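Local coordinates for protein single-stranded-DNA-specific exonuclease RecJ (Thermus thermophilus, PDB 2ZXR) that degrades single-stranded DNA in the 5' to 3' direction as a divalent-metal-dependent exonuclease, at residues A[432-446]-A[625-637]. Numbering follows the deposited sequence.
Sequences DLLPEPGLLPQVFRE and RLKALVHRRLLFA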
loop_
_atom_site.group_PDB
_atom_site.type_symbol
_atom_site.label_atom_id
_atom_site.label_comp_id
_atom_site.label_asym_id
_atom_site.label_seq_id
_atom_site.Cartn_x
_atom_site.Cartn_y
_atom_site.Cartn_z
ATOM N N ASP A 432 -14.167 -4.302 -1.693
ATOM C CA ASP A 432 -15.537 -4.771 -1.837
ATOM C C ASP A 432 -16.242 -4.638 -0.501
ATOM O O ASP A 432 -15.633 -4.250 0.494
ATOM C CB ASP A 432 -15.491 -6.247 -2.240
ATOM C CG ASP A 432 -16.862 -6.846 -2.468
ATOM O OD1 ASP A 432 -16.973 -8.092 -2.362
ATOM O OD2 ASP A 432 -17.819 -6.096 -2.761
ATOM N N LEU A 433 -17.534 -4.964 -0.497
ATOM C CA LEU A 433 -18.367 -4.954 0.704
ATOM C C LEU A 433 -17.883 -6.170 1.499
ATOM O O LEU A 433 -17.626 -7.206 0.914
ATOM C CB LEU A 433 -19.837 -5.166 0.321
ATOM C CG LEU A 433 -20.865 -4.040 0.124
ATOM C CD1 LEU A 433 -20.291 -2.744 0.607
ATOM C CD2 LEU A 433 -21.313 -3.948 -1.337
ATOM N N LEU A 434 -17.740 -6.053 2.813
ATOM C CA LEU A 434 -17.288 -7.193 3.620
ATOM C C LEU A 434 -18.331 -8.313 3.538
ATOM O O LEU A 434 -19.520 -8.038 3.547
ATOM C CB LEU A 434 -17.131 -6.788 5.086
ATOM C CG LEU A 434 -16.413 -7.803 5.983
ATOM C CD1 LEU A 434 -14.927 -7.762 5.668
ATOM C CD2 LEU A 434 -16.643 -7.474 7.447
ATOM N N PRO A 435 -17.891 -9.585 3.424
ATOM C CA PRO A 435 -18.789 -10.751 3.347
ATOM C C PRO A 435 -19.456 -10.982 4.692
ATOM O O PRO A 435 -19.148 -10.290 5.652
ATOM C CB PRO A 435 -17.841 -11.900 2.991
ATOM C CG PRO A 435 -16.808 -11.226 2.153
ATOM C CD PRO A 435 -16.534 -9.967 3.000
ATOM N N GLU A 436 -20.371 -11.949 4.761
ATOM C CA GLU A 436 -21.043 -12.263 6.025
ATOM C C GLU A 436 -20.003 -12.886 6.957
ATOM O O GLU A 436 -18.989 -13.453 6.508
ATOM C CB GLU A 436 -22.210 -13.241 5.807
ATOM C CG GLU A 436 -23.369 -12.672 4.988
ATOM C CD GLU A 436 -24.259 -11.734 5.780
ATOM O OE1 GLU A 436 -25.028 -10.979 5.142
ATOM O OE2 GLU A 436 -24.207 -11.750 7.037
ATOM N N PRO A 437 -20.247 -12.790 8.270
ATOM C CA PRO A 437 -19.360 -13.313 9.317
ATOM C C PRO A 437 -18.909 -14.760 9.128
ATOM O O PRO A 437 -17.753 -15.088 9.361
ATOM C CB PRO A 437 -20.180 -13.124 10.598
ATOM C CG PRO A 437 -21.138 -11.987 10.263
ATOM C CD PRO A 437 -21.505 -12.260 8.839
ATOM N N GLY A 438 -19.822 -15.613 8.683
ATOM C CA GLY A 438 -19.494 -17.012 8.508
ATOM C C GLY A 438 -18.409 -17.298 7.497
ATOM O O GLY A 438 -17.778 -18.361 7.539
ATOM N N LEU A 439 -18.187 -16.358 6.583
ATOM C CA LEU A 439 -17.187 -16.546 5.545
ATOM C C LEU A 439 -15.837 -15.858 5.813
ATOM O O LEU A 439 -14.875 -16.074 5.087
ATOM C CB LEU A 439 -17.745 -16.049 4.206
ATOM C CG LEU A 439 -18.830 -16.813 3.424
ATOM C CD1 LEU A 439 -18.309 -18.226 3.131
ATOM C CD2 LEU A 439 -20.153 -16.856 4.184
ATOM N N LEU A 440 -15.756 -15.045 6.860
ATOM C CA LEU A 440 -14.518 -14.315 7.136
ATOM C C LEU A 440 -13.221 -15.127 7.287
ATOM O O LEU A 440 -12.162 -14.716 6.804
ATOM C CB LEU A 440 -14.732 -13.411 8.344
ATOM C CG LEU A 440 -15.846 -12.372 8.109
ATOM C CD1 LEU A 440 -15.860 -11.394 9.276
ATOM C CD2 LEU A 440 -15.614 -11.620 6.766
ATOM N N PRO A 441 -13.272 -16.268 7.981
ATOM C CA PRO A 441 -12.055 -17.083 8.140
ATOM C C PRO A 441 -11.516 -17.529 6.774
ATOM O O PRO A 441 -10.307 -17.370 6.468
ATOM C CB PRO A 441 -12.536 -18.270 8.992
ATOM C CG PRO A 441 -13.616 -17.623 9.859
ATOM C CD PRO A 441 -14.355 -16.725 8.871
ATOM N N GLN A 442 -12.413 -18.049 5.940
ATOM C CA GLN A 442 -12.008 -18.514 4.626
ATOM C C GLN A 442 -11.504 -17.355 3.785
ATOM O O GLN A 442 -10.516 -17.498 3.058
ATOM C CB GLN A 442 -13.172 -19.222 3.904
ATOM C CG GLN A 442 -12.839 -19.717 2.476
ATOM C CD GLN A 442 -11.740 -20.774 2.443
ATOM O OE1 GLN A 442 -11.158 -21.057 1.382
ATOM N NE2 GLN A 442 -11.453 -21.374 3.600
ATOM N N VAL A 443 -12.194 -16.214 3.854
ATOM C CA VAL A 443 -11.751 -15.069 3.082
ATOM C C VAL A 443 -10.362 -14.675 3.587
ATOM O O VAL A 443 -9.464 -14.411 2.795
ATOM C CB VAL A 443 -12.712 -13.863 3.210
ATOM C CG1 VAL A 443 -12.050 -12.598 2.601
ATOM C CG2 VAL A 443 -14.027 -14.168 2.445
ATOM N N PHE A 444 -10.201 -14.629 4.910
ATOM C CA PHE A 444 -8.911 -14.282 5.475
ATOM C C PHE A 444 -7.822 -15.217 4.985
ATOM O O PHE A 444 -6.785 -14.755 4.543
ATOM C CB PHE A 444 -8.934 -14.317 6.996
ATOM C CG PHE A 444 -7.625 -13.915 7.610
ATOM C CD1 PHE A 444 -7.316 -12.572 7.800
ATOM C CD2 PHE A 444 -6.663 -14.884 7.942
ATOM C CE1 PHE A 444 -6.057 -12.183 8.315
ATOM C CE2 PHE A 444 -5.402 -14.513 8.452
ATOM C CZ PHE A 444 -5.103 -13.162 8.639
ATOM N N ARG A 445 -8.046 -16.530 5.053
ATOM C CA ARG A 445 -7.025 -17.481 4.595
ATOM C C ARG A 445 -6.733 -17.313 3.105
ATOM O O ARG A 445 -5.592 -17.498 2.674
ATOM C CB ARG A 445 -7.436 -18.947 4.894
ATOM C CG ARG A 445 -7.537 -19.296 6.400
ATOM C CD ARG A 445 -7.888 -20.800 6.661
ATOM N NE ARG A 445 -9.180 -21.171 6.094
ATOM C CZ ARG A 445 -10.317 -21.324 6.779
ATOM N NH1 ARG A 445 -10.369 -21.164 8.099
ATOM N NH2 ARG A 445 -11.426 -21.595 6.118
ATOM N N GLU A 446 -7.740 -16.935 2.315
ATOM C CA GLU A 446 -7.530 -16.757 0.869
ATOM C C GLU A 446 -6.711 -15.502 0.520
ATOM O O GLU A 446 -5.964 -15.502 -0.464
ATOM C CB GLU A 446 -8.885 -16.756 0.129
ATOM C CG GLU A 446 -9.518 -18.158 -0.009
ATOM C CD GLU A 446 -10.990 -18.118 -0.403
ATOM O OE1 GLU A 446 -11.485 -17.036 -0.787
ATOM O OE2 GLU A 446 -11.660 -19.170 -0.334
ATOM N N ARG A 625 -20.707 -18.301 -4.108
ATOM C CA ARG A 625 -20.194 -17.143 -3.394
ATOM C C ARG A 625 -20.043 -15.955 -4.341
ATOM O O ARG A 625 -20.125 -14.803 -3.917
ATOM C CB ARG A 625 -18.853 -17.479 -2.733
ATOM C CG ARG A 625 -18.969 -18.416 -1.526
ATOM C CD ARG A 625 -17.829 -18.149 -0.551
ATOM N NE ARG A 625 -16.554 -18.690 -1.005
ATOM C CZ ARG A 625 -15.357 -18.192 -0.680
ATOM N NH1 ARG A 625 -15.251 -17.127 0.096
ATOM N NH2 ARG A 625 -14.253 -18.781 -1.119
ATOM N N LEU A 626 -19.815 -16.235 -5.625
ATOM C CA LEU A 626 -19.699 -15.162 -6.605
ATOM C C LEU A 626 -21.102 -14.529 -6.681
ATOM O O LEU A 626 -21.259 -13.305 -6.663
ATOM C CB LEU A 626 -19.305 -15.716 -7.981
ATOM C CG LEU A 626 -18.466 -14.873 -8.953
ATOM C CD1 LEU A 626 -18.683 -15.392 -10.362
ATOM C CD2 LEU A 626 -18.832 -13.422 -8.907
ATOM N N LYS A 627 -22.122 -15.376 -6.732
ATOM C CA LYS A 627 -23.494 -14.888 -6.821
ATOM C C LYS A 627 -23.829 -14.052 -5.611
ATOM O O LYS A 627 -24.399 -12.961 -5.719
ATOM C CB LYS A 627 -24.473 -16.055 -6.905
ATOM C CG LYS A 627 -25.394 -15.980 -8.102
ATOM C CD LYS A 627 -26.854 -16.181 -7.704
ATOM C CE LYS A 627 -27.256 -17.648 -7.678
ATOM N NZ LYS A 627 -28.741 -17.781 -7.497
ATOM N N ALA A 628 -23.470 -14.588 -4.454
ATOM C CA ALA A 628 -23.716 -13.919 -3.192
ATOM C C ALA A 628 -23.056 -12.550 -3.164
ATOM O O ALA A 628 -23.630 -11.601 -2.642
ATOM C CB ALA A 628 -23.190 -14.780 -2.031
ATOM N N LEU A 629 -21.843 -12.440 -3.701
ATOM C CA LEU A 629 -21.183 -11.130 -3.713
ATOM C C LEU A 629 -21.993 -10.130 -4.559
ATOM O O LEU A 629 -22.219 -8.982 -4.151
ATOM C CB LEU A 629 -19.754 -11.243 -4.264
ATOM C CG LEU A 629 -18.901 -9.974 -4.311
ATOM C CD1 LEU A 629 -17.400 -10.385 -4.316
ATOM C CD2 LEU A 629 -19.235 -9.144 -5.541
ATOM N N VAL A 630 -22.417 -10.567 -5.740
ATOM C CA VAL A 630 -23.201 -9.717 -6.633
ATOM C C VAL A 630 -24.516 -9.286 -5.967
ATOM O O VAL A 630 -24.905 -8.114 -6.043
ATOM C CB VAL A 630 -23.468 -10.445 -7.977
ATOM C CG1 VAL A 630 -24.344 -9.573 -8.885
ATOM C CG2 VAL A 630 -22.144 -10.754 -8.656
ATOM N N HIS A 631 -25.175 -10.221 -5.291
ATOM C CA HIS A 631 -26.423 -9.921 -4.574
ATOM C C HIS A 631 -26.234 -8.865 -3.499
ATOM O O HIS A 631 -26.993 -7.896 -3.430
ATOM C CB HIS A 631 -27.008 -11.198 -3.954
ATOM C CG HIS A 631 -27.585 -12.136 -4.977
ATOM N ND1 HIS A 631 -28.130 -13.359 -4.652
ATOM C CD2 HIS A 631 -27.726 -12.007 -6.319
ATOM C CE1 HIS A 631 -28.587 -13.942 -5.750
ATOM N NE2 HIS A 631 -28.354 -13.143 -6.774
ATOM N N ARG A 632 -25.223 -9.043 -2.656
ATOM C CA ARG A 632 -24.946 -8.083 -1.593
ATOM C C ARG A 632 -24.632 -6.707 -2.212
ATOM O O ARG A 632 -25.019 -5.658 -1.671
ATOM C CB ARG A 632 -23.772 -8.601 -0.749
ATOM C CG ARG A 632 -23.126 -7.611 0.200
ATOM C CD ARG A 632 -21.611 -7.916 0.279
ATOM N NE ARG A 632 -21.416 -9.351 0.308
ATOM C CZ ARG A 632 -20.313 -9.991 -0.055
ATOM N NH1 ARG A 632 -19.247 -9.333 -0.479
ATOM N NH2 ARG A 632 -20.311 -11.312 -0.049
ATOM N N ARG A 633 -23.915 -6.704 -3.334
ATOM C CA ARG A 633 -23.613 -5.441 -4.028
ATOM C C ARG A 633 -24.911 -4.787 -4.497
ATOM O O ARG A 633 -25.126 -3.600 -4.272
ATOM C CB ARG A 633 -22.749 -5.662 -5.268
ATOM C CG ARG A 633 -21.290 -5.347 -5.090
ATOM C CD ARG A 633 -21.065 -3.921 -4.652
ATOM N NE ARG A 633 -20.125 -3.283 -5.557
ATOM C CZ ARG A 633 -18.861 -3.651 -5.715
ATOM N NH1 ARG A 633 -18.356 -4.660 -5.025
ATOM N NH2 ARG A 633 -18.109 -2.990 -6.569
ATOM N N LEU A 634 -25.767 -5.571 -5.151
ATOM C CA LEU A 634 -27.042 -5.048 -5.659
ATOM C C LEU A 634 -27.852 -4.405 -4.558
ATOM O O LEU A 634 -28.297 -3.265 -4.683
ATOM C CB LEU A 634 -27.880 -6.160 -6.313
ATOM C CG LEU A 634 -27.628 -6.507 -7.777
ATOM C CD1 LEU A 634 -28.522 -7.680 -8.194
ATOM C CD2 LEU A 634 -27.922 -5.291 -8.648
ATOM N N LEU A 635 -28.048 -5.152 -3.473
ATOM C CA LEU A 635 -28.797 -4.649 -2.329
ATOM C C LEU A 635 -28.160 -3.419 -1.743
ATOM O O LEU A 635 -28.864 -2.484 -1.371
ATOM C CB LEU A 635 -28.898 -5.704 -1.220
ATOM C CG LEU A 635 -29.983 -6.774 -1.302
ATOM C CD1 LEU A 635 -31.376 -6.117 -1.345
ATOM C CD2 LEU A 635 -29.755 -7.595 -2.528
ATOM N N PHE A 636 -26.827 -3.426 -1.623
ATOM C CA PHE A 636 -26.129 -2.274 -1.045
ATOM C C PHE A 636 -26.312 -1.043 -1.917
ATOM O O PHE A 636 -26.683 0.009 -1.412
ATOM C CB PHE A 636 -24.619 -2.544 -0.878
ATOM C CG PHE A 636 -23.831 -1.327 -0.452
ATOM C CD1 PHE A 636 -23.864 -0.877 0.873
ATOM C CD2 PHE A 636 -23.112 -0.583 -1.394
ATOM C CE1 PHE A 636 -23.202 0.300 1.251
ATOM C CE2 PHE A 636 -22.443 0.593 -1.031
ATOM C CZ PHE A 636 -22.488 1.038 0.297
ATOM N N ALA A 637 -26.040 -1.171 -3.221
ATOM C CA ALA A 637 -26.188 -0.039 -4.132
ATOM C C ALA A 637 -27.644 0.408 -4.227
ATOM O O ALA A 637 -27.914 1.595 -4.424
ATOM C CB ALA A 637 -25.655 -0.377 -5.537
#
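Asp432 divides its carboxylate between two successive arginines of helix 625-637, a compact example of how one carboxylate can tie two parts of a chain together. Asp432 OD1 forms a salt bridge with Arg632 NH1 (3.2 Å), and Asp432 OD2 a shorter one with Arg633 NH1 (2.7 Å); the oxygens meet both guanidinium groups at their edges. With CG anti to the backbone N (chi1 -178°), the carboxylate extends to where both arginines can grip it. In a third salt bridge, Arg625 NH2 donates to the syn lone pair of Glu446 OE2 at 2.7 Å and, weakly, to Glu446 OE1, which takes another weak hydrogen bond from Gly28 N.

Pro435 CA lies over the centre of one face of the Arg632 guanidinium, Leu629 CA near the other. Among apolar contacts, Leu433 CD1 sits over the Phe636 ring in a CH-pi contact, 3.9 Å from the centroid, and Leu439 CD1 rests on Arg625 CD.

The end of strand 426-433, in the same sheet as the OB-domain strands, and helix 440-447 are thereby joined to the C-terminal domain, far from the metal site. Shared between two arginines, the Asp432 carboxylate is probably kept ionised despite its burial.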